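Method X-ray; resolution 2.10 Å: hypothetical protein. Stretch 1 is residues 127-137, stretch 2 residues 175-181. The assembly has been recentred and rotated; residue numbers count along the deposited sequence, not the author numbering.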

ATOM      1  N   GLU A 127      14.326  22.738  11.043  1.00 90.26           N
ATOM      2  CA  GLU A 127      13.627  23.167   9.826  1.00 89.62           C
ATOM      3  C   GLU A 127      13.100  21.962   9.059  1.00 85.98           C
ATOM      4  O   GLU A 127      11.943  21.937   8.629  1.00 82.48           O
ATOM      5  CB  GLU A 127      14.564  23.979   8.924  1.00 90.70           C
ATOM      6  N   ARG A 128      13.962  20.964   8.892  1.00 81.45           N
ATOM      7  CA  ARG A 128      13.595  19.744   8.196  1.00 76.69           C
ATOM      8  C   ARG A 128      12.495  18.991   8.954  1.00 73.00           C
ATOM      9  O   ARG A 128      11.549  18.513   8.344  1.00 69.70           O
ATOM     10  CB  ARG A 128      14.832  18.858   7.985  1.00 75.47           C
ATOM     11  CG  ARG A 128      14.613  17.620   7.123  1.00 75.15           C
ATOM     12  CD  ARG A 128      13.856  17.918   5.839  1.00 75.94           C
ATOM     13  NE  ARG A 128      13.744  16.746   4.968  1.00 73.92           N
ATOM     14  CZ  ARG A 128      12.739  16.522   4.116  1.00 75.31           C
ATOM     15  NH1 ARG A 128      11.729  17.385   4.010  1.00 76.13           N
ATOM     16  NH2 ARG A 128      12.734  15.421   3.365  1.00 72.31           N
ATOM     17  N   GLU A 129      12.600  18.927  10.281  1.00 72.71           N
ATOM     18  CA  GLU A 129      11.649  18.158  11.089  1.00 70.92           C
ATOM     19  C   GLU A 129      10.243  18.769  11.095  1.00 70.80           C
ATOM     20  O   GLU A 129       9.302  18.132  10.621  1.00 70.71           O
ATOM     21  CB  GLU A 129      12.185  17.935  12.514  1.00 75.10           C
ATOM     22  CG  GLU A 129      13.314  16.903  12.561  1.00 75.28           C
ATOM     23  CD  GLU A 129      13.946  16.717  13.935  1.00 76.84           C
ATOM     24  OE1 GLU A 129      13.496  17.355  14.917  1.00 78.53           O
ATOM     25  OE2 GLU A 129      14.905  15.915  14.022  1.00 71.88           O
ATOM     26  N   GLU A 130      10.098  19.998  11.591  1.00 72.73           N
ATOM     27  CA  GLU A 130       8.786  20.681  11.623  1.00 72.49           C
ATOM     28  C   GLU A 130       8.035  20.510  10.297  1.00 70.45           C
ATOM     29  O   GLU A 130       6.820  20.293  10.274  1.00 68.51           O
ATOM     30  CB  GLU A 130       8.965  22.175  11.930  1.00 74.59           C
ATOM     31  N   GLN A 131       8.794  20.599   9.206  1.00 69.53           N
ATOM     32  CA  GLN A 131       8.298  20.458   7.844  1.00 71.43           C
ATOM     33  C   GLN A 131       7.704  19.066   7.577  1.00 67.28           C
ATOM     34  O   GLN A 131       6.589  18.945   7.074  1.00 66.74           O
ATOM     35  CB  GLN A 131       9.464  20.733   6.897  1.00 75.51           C
ATOM     36  CG  GLN A 131       9.144  20.753   5.420  1.00 82.67           C
ATOM     37  CD  GLN A 131      10.382  21.069   4.603  1.00 92.62           C
ATOM     38  OE1 GLN A 131      11.326  20.276   4.553  1.00 94.35           O
ATOM     39  NE2 GLN A 131      10.395  22.239   3.968  1.00 94.24           N
ATOM     40  N   LEU A 132       8.461  18.026   7.913  1.00 61.17           N
ATOM     41  CA  LEU A 132       7.990  16.652   7.801  1.00 57.45           C
ATOM     42  C   LEU A 132       6.822  16.384   8.746  1.00 58.53           C
ATOM     43  O   LEU A 132       5.884  15.682   8.381  1.00 54.79           O
ATOM     44  CB  LEU A 132       9.112  15.679   8.119  1.00 56.04           C
ATOM     45  CG  LEU A 132      10.282  15.682   7.148  1.00 57.47           C
ATOM     46  CD1 LEU A 132      11.516  15.083   7.797  1.00 57.65           C
ATOM     47  CD2 LEU A 132       9.921  14.919   5.889  1.00 57.56           C
ATOM     48  N   ALA A 133       6.884  16.929   9.962  1.00 62.54           N
ATOM     49  CA  ALA A 133       5.789  16.769  10.929  1.00 60.80           C
ATOM     50  C   ALA A 133       4.500  17.391  10.416  1.00 60.05           C
ATOM     51  O   ALA A 133       3.414  16.917  10.717  1.00 61.28           O
ATOM     52  CB  ALA A 133       6.165  17.373  12.267  1.00 61.23           C
ATOM     53  N   GLU A 134       4.635  18.450   9.631  1.00 61.60           N
ATOM     54  CA  GLU A 134       3.498  19.109   9.006  1.00 62.55           C
ATOM     55  C   GLU A 134       2.940  18.258   7.853  1.00 56.96           C
ATOM     56  O   GLU A 134       1.727  18.131   7.707  1.00 56.10           O
ATOM     57  CB  GLU A 134       3.926  20.493   8.513  1.00 66.51           C
ATOM     58  CG  GLU A 134       2.802  21.496   8.375  1.00 73.90           C
ATOM     59  CD  GLU A 134       3.272  22.807   7.764  1.00 84.90           C
ATOM     60  OE1 GLU A 134       4.490  23.096   7.813  1.00 83.11           O
ATOM     61  OE2 GLU A 134       2.420  23.548   7.229  1.00 91.38           O
ATOM     62  N   CYS A 135       3.832  17.688   7.040  1.00 55.34           N
ATOM     63  CA  CYS A 135       3.456  16.689   6.026  1.00 55.45           C
ATOM     64  C   CYS A 135       2.635  15.537   6.630  1.00 50.72           C
ATOM     65  O   CYS A 135       1.611  15.119   6.088  1.00 44.14           O
ATOM     66  CB  CYS A 135       4.710  16.089   5.355  1.00 57.27           C
ATOM     67  SG  CYS A 135       5.576  17.141   4.160  1.00 66.13           S
ATOM     68  N   LEU A 136       3.103  15.032   7.765  1.00 49.83           N
ATOM     69  CA  LEU A 136       2.511  13.856   8.380  1.00 46.16           C
ATOM     70  C   LEU A 136       1.363  14.188   9.333  1.00 46.76           C
ATOM     71  O   LEU A 136       0.700  13.275   9.840  1.00 44.77           O
ATOM     72  CB  LEU A 136       3.599  13.071   9.108  1.00 46.86           C
ATOM     73  CG  LEU A 136       4.750  12.550   8.236  1.00 46.03           C
ATOM     74  CD1 LEU A 136       5.833  11.923   9.097  1.00 46.59           C
ATOM     75  CD2 LEU A 136       4.252  11.537   7.231  1.00 45.10           C
ATOM     76  N   ALA A 137       1.117  15.484   9.548  1.00 48.02           N
ATOM     77  CA  ALA A 137       0.192  15.967  10.585  1.00 49.42           C
ATOM     78  C   ALA A 137       0.530  15.340  11.946  1.00 52.01           C
ATOM     79  O   ALA A 137      -0.352  14.912  12.696  1.00 50.88           O
ATOM     80  CB  ALA A 137      -1.250  15.688  10.202  1.00 46.24           C
ATOM     81  N   GLU A 175      16.015   7.903   5.445  1.00 48.53           N
ATOM     82  CA  GLU A 175      15.882   9.347   5.660  1.00 50.33           C
ATOM     83  C   GLU A 175      14.717   9.938   4.875  1.00 46.55           C
ATOM     84  O   GLU A 175      14.460   9.531   3.755  1.00 45.61           O
ATOM     85  CB  GLU A 175      17.173  10.015   5.199  1.00 54.06           C
ATOM     86  CG  GLU A 175      17.522  11.307   5.891  1.00 60.42           C
ATOM     87  CD  GLU A 175      18.911  11.770   5.492  1.00 65.06           C
ATOM     88  OE1 GLU A 175      19.124  11.985   4.278  1.00 66.01           O
ATOM     89  OE2 GLU A 175      19.782  11.897   6.381  1.00 66.67           O
ATOM     90  N   GLY A 176      14.021  10.901   5.467  1.00 46.65           N
ATOM     91  CA  GLY A 176      12.929  11.600   4.797  1.00 44.51           C
ATOM     92  C   GLY A 176      11.604  10.865   4.885  1.00 46.85           C
ATOM     93  O   GLY A 176      11.352  10.112   5.833  1.00 47.01           O
ATOM     94  N   LEU A 177      10.753  11.094   3.888  1.00 45.08           N
ATOM     95  CA  LEU A 177       9.448  10.480   3.827  1.00 44.55           C
ATOM     96  C   LEU A 177       9.542   9.097   3.215  1.00 43.98           C
ATOM     97  O   LEU A 177      10.357   8.853   2.313  1.00 44.97           O
ATOM     98  CB  LEU A 177       8.484  11.324   2.976  1.00 46.76           C
ATOM     99  CG  LEU A 177       8.040  12.698   3.480  1.00 53.52           C
ATOM    100  CD1 LEU A 177       7.008  13.276   2.524  1.00 55.22           C
ATOM    101  CD2 LEU A 177       7.469  12.646   4.897  1.00 55.64           C
ATOM    102  N   LEU A 178       8.671   8.210   3.687  1.00 41.46           N
ATOM    103  CA  LEU A 178       8.509   6.866   3.126  1.00 40.32           C
ATOM    104  C   LEU A 178       8.444   6.852   1.590  1.00 42.98           C
ATOM    105  O   LEU A 178       8.960   5.933   0.961  1.00 39.35           O
ATOM    106  CB  LEU A 178       7.248   6.220   3.693  1.00 37.81           C
ATOM    107  CG  LEU A 178       6.936   4.783   3.276  1.00 38.54           C
ATOM    108  CD1 LEU A 178       8.042   3.835   3.713  1.00 37.44           C
ATOM    109  CD2 LEU A 178       5.586   4.343   3.838  1.00 36.70           C
ATOM    110  N   TYR A 179       7.834   7.861   0.978  1.00 43.43           N
ATOM    111  CA  TYR A 179       7.586   7.794  -0.461  1.00 44.20           C
ATOM    112  C   TYR A 179       8.690   8.401  -1.312  1.00 48.01           C
ATOM    113  O   TYR A 179       8.577   8.418  -2.539  1.00 52.81           O
ATOM    114  CB  TYR A 179       6.239   8.432  -0.810  1.00 47.77           C
ATOM    115  CG  TYR A 179       5.182   8.190   0.239  1.00 49.24           C
ATOM    116  CD1 TYR A 179       4.630   6.934   0.428  1.00 52.61           C
ATOM    117  CD2 TYR A 179       4.766   9.217   1.059  1.00 56.42           C
ATOM    118  CE1 TYR A 179       3.675   6.719   1.404  1.00 56.07           C
ATOM    119  CE2 TYR A 179       3.822   9.014   2.036  1.00 63.48           C
ATOM    120  CZ  TYR A 179       3.279   7.771   2.206  1.00 59.32           C
ATOM    121  OH  TYR A 179       2.348   7.617   3.196  1.00 62.70           O
ATOM    122  N   GLU A 180       9.754   8.903  -0.692  1.00 47.69           N
ATOM    123  CA  GLU A 180      10.851   9.455  -1.476  1.00 52.11           C
ATOM    124  C   GLU A 180      11.611   8.331  -2.164  1.00 54.16           C
ATOM    125  O   GLU A 180      11.700   7.222  -1.644  1.00 51.14           O
ATOM    126  CB  GLU A 180      11.789  10.286  -0.618  1.00 54.28           C
ATOM    127  CG  GLU A 180      11.170  11.577  -0.124  1.00 60.34           C
ATOM    128  CD  GLU A 180      12.126  12.394   0.715  1.00 62.30           C
ATOM    129  OE1 GLU A 180      13.340  12.377   0.405  1.00 61.56           O
ATOM    130  OE2 GLU A 180      11.659  13.054   1.672  1.00 61.13           O
ATOM    131  N   THR A 181      12.151   8.629  -3.342  1.00 54.74           N
ATOM    132  CA  THR A 181      12.813   7.629  -4.162  1.00 54.46           C
ATOM    133  C   THR A 181      14.313   7.876  -4.200  1.00 57.91           C
ATOM    134  O   THR A 181      14.773   9.009  -4.009  1.00 56.22           O
ATOM    135  CB  THR A 181      12.282   7.666  -5.601  1.00 56.19           C
ATOM    136  OG1 THR A 181      12.707   8.881  -6.236  1.00 58.69           O
ATOM    137  CG2 THR A 181      10.762   7.595  -5.612  1.00 56.76           C
TER

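This is a small, mixed contact in which one face of a helix receives a turn-bearing loop, with a single leucine from the loop packing against an apolar patch and an arginine–glutamate salt bridge beside it.

Glu-127 to Cys-135 lie in a helix that begins earlier in the chain, and Ala-137 is the first residue after it to leave helical phi/psi, with positive phi. The partner, residues 175 to 181, has no regular helix or strand; its order comes from a type I beta turn spanning Leu-177 to Glu-180, closed by the backbone hydrogen bond from Glu-180 N to Leu-177 O at 3.1 Å. The two backbones come nearest at Leu-132 and Leu-177, whose CA atoms lie 7.5 Å apart, and the contact buries 233 Å² in all, counting both sides.

Leu-177 is the centre of the apolar part and gives up more area than any other residue here. Its CA-to-CB bond points sideways, but the m, t rotamer brings the end of the side chain nearer the helix. There Leu-177 CD2 meets Leu-132 CD2 at 3.5 Å and Leu-136 CD2 at 4.1 Å, while Leu-177 CD1 lies 4.4 Å from Cys-135 SG. Cys-135 and Leu-136 follow Leu-132 by three and four residues, a spacing that puts all three within reach of Leu-177. Leu-132 and Cys-135 aim toward the loop from CA; Leu-136 starts sideways and reaches it with its end. All four residues are buried, as suits an apolar cluster held by shape and exclusion of water.

One helical turn before Leu-132, Arg-128 handles the polar part. Arg-128 NH2 lies 3.1 Å from Glu-180 OE2, a salt bridge whose hydrogen bond is weak, since the N-H...acceptor angle is just 121°. Glu-180 OE2 sits at the edge of the guanidinium, near its plane, but the bent angle keeps the hydrogen bond weak, leaving charge attraction as a plausible main contribution. Within the helix, Arg-128 NH1 also donates to Gln-131 OE1 at 3.0 Å, a bond that helps fix the guanidinium's position.

The acceptor is held in place too. Leu-177 N donates to Glu-180 OE2 at 3.1 Å and a nearly straight 177°, so the same oxygen that pairs with Arg-128 also binds the backbone at the start of the turn. The turn thus links both halves of the contact: its first residue supplies the apolar side chain, its last the charge.

Gly-176 completes the arrangement. Gly-176 CA is 4.1 Å from Arg-128 NH2, and its phi of 84° by itself favours glycine. Space argues the same way, because an ideal CB on Gly-176 would fall 2.6 Å from Glu-180 OE2 and clash. The rule to read here is economical: place one leucine against an i, i+3, i+4 apolar patch, set a charged pair one turn away, and let the loop's own backbone position the acid.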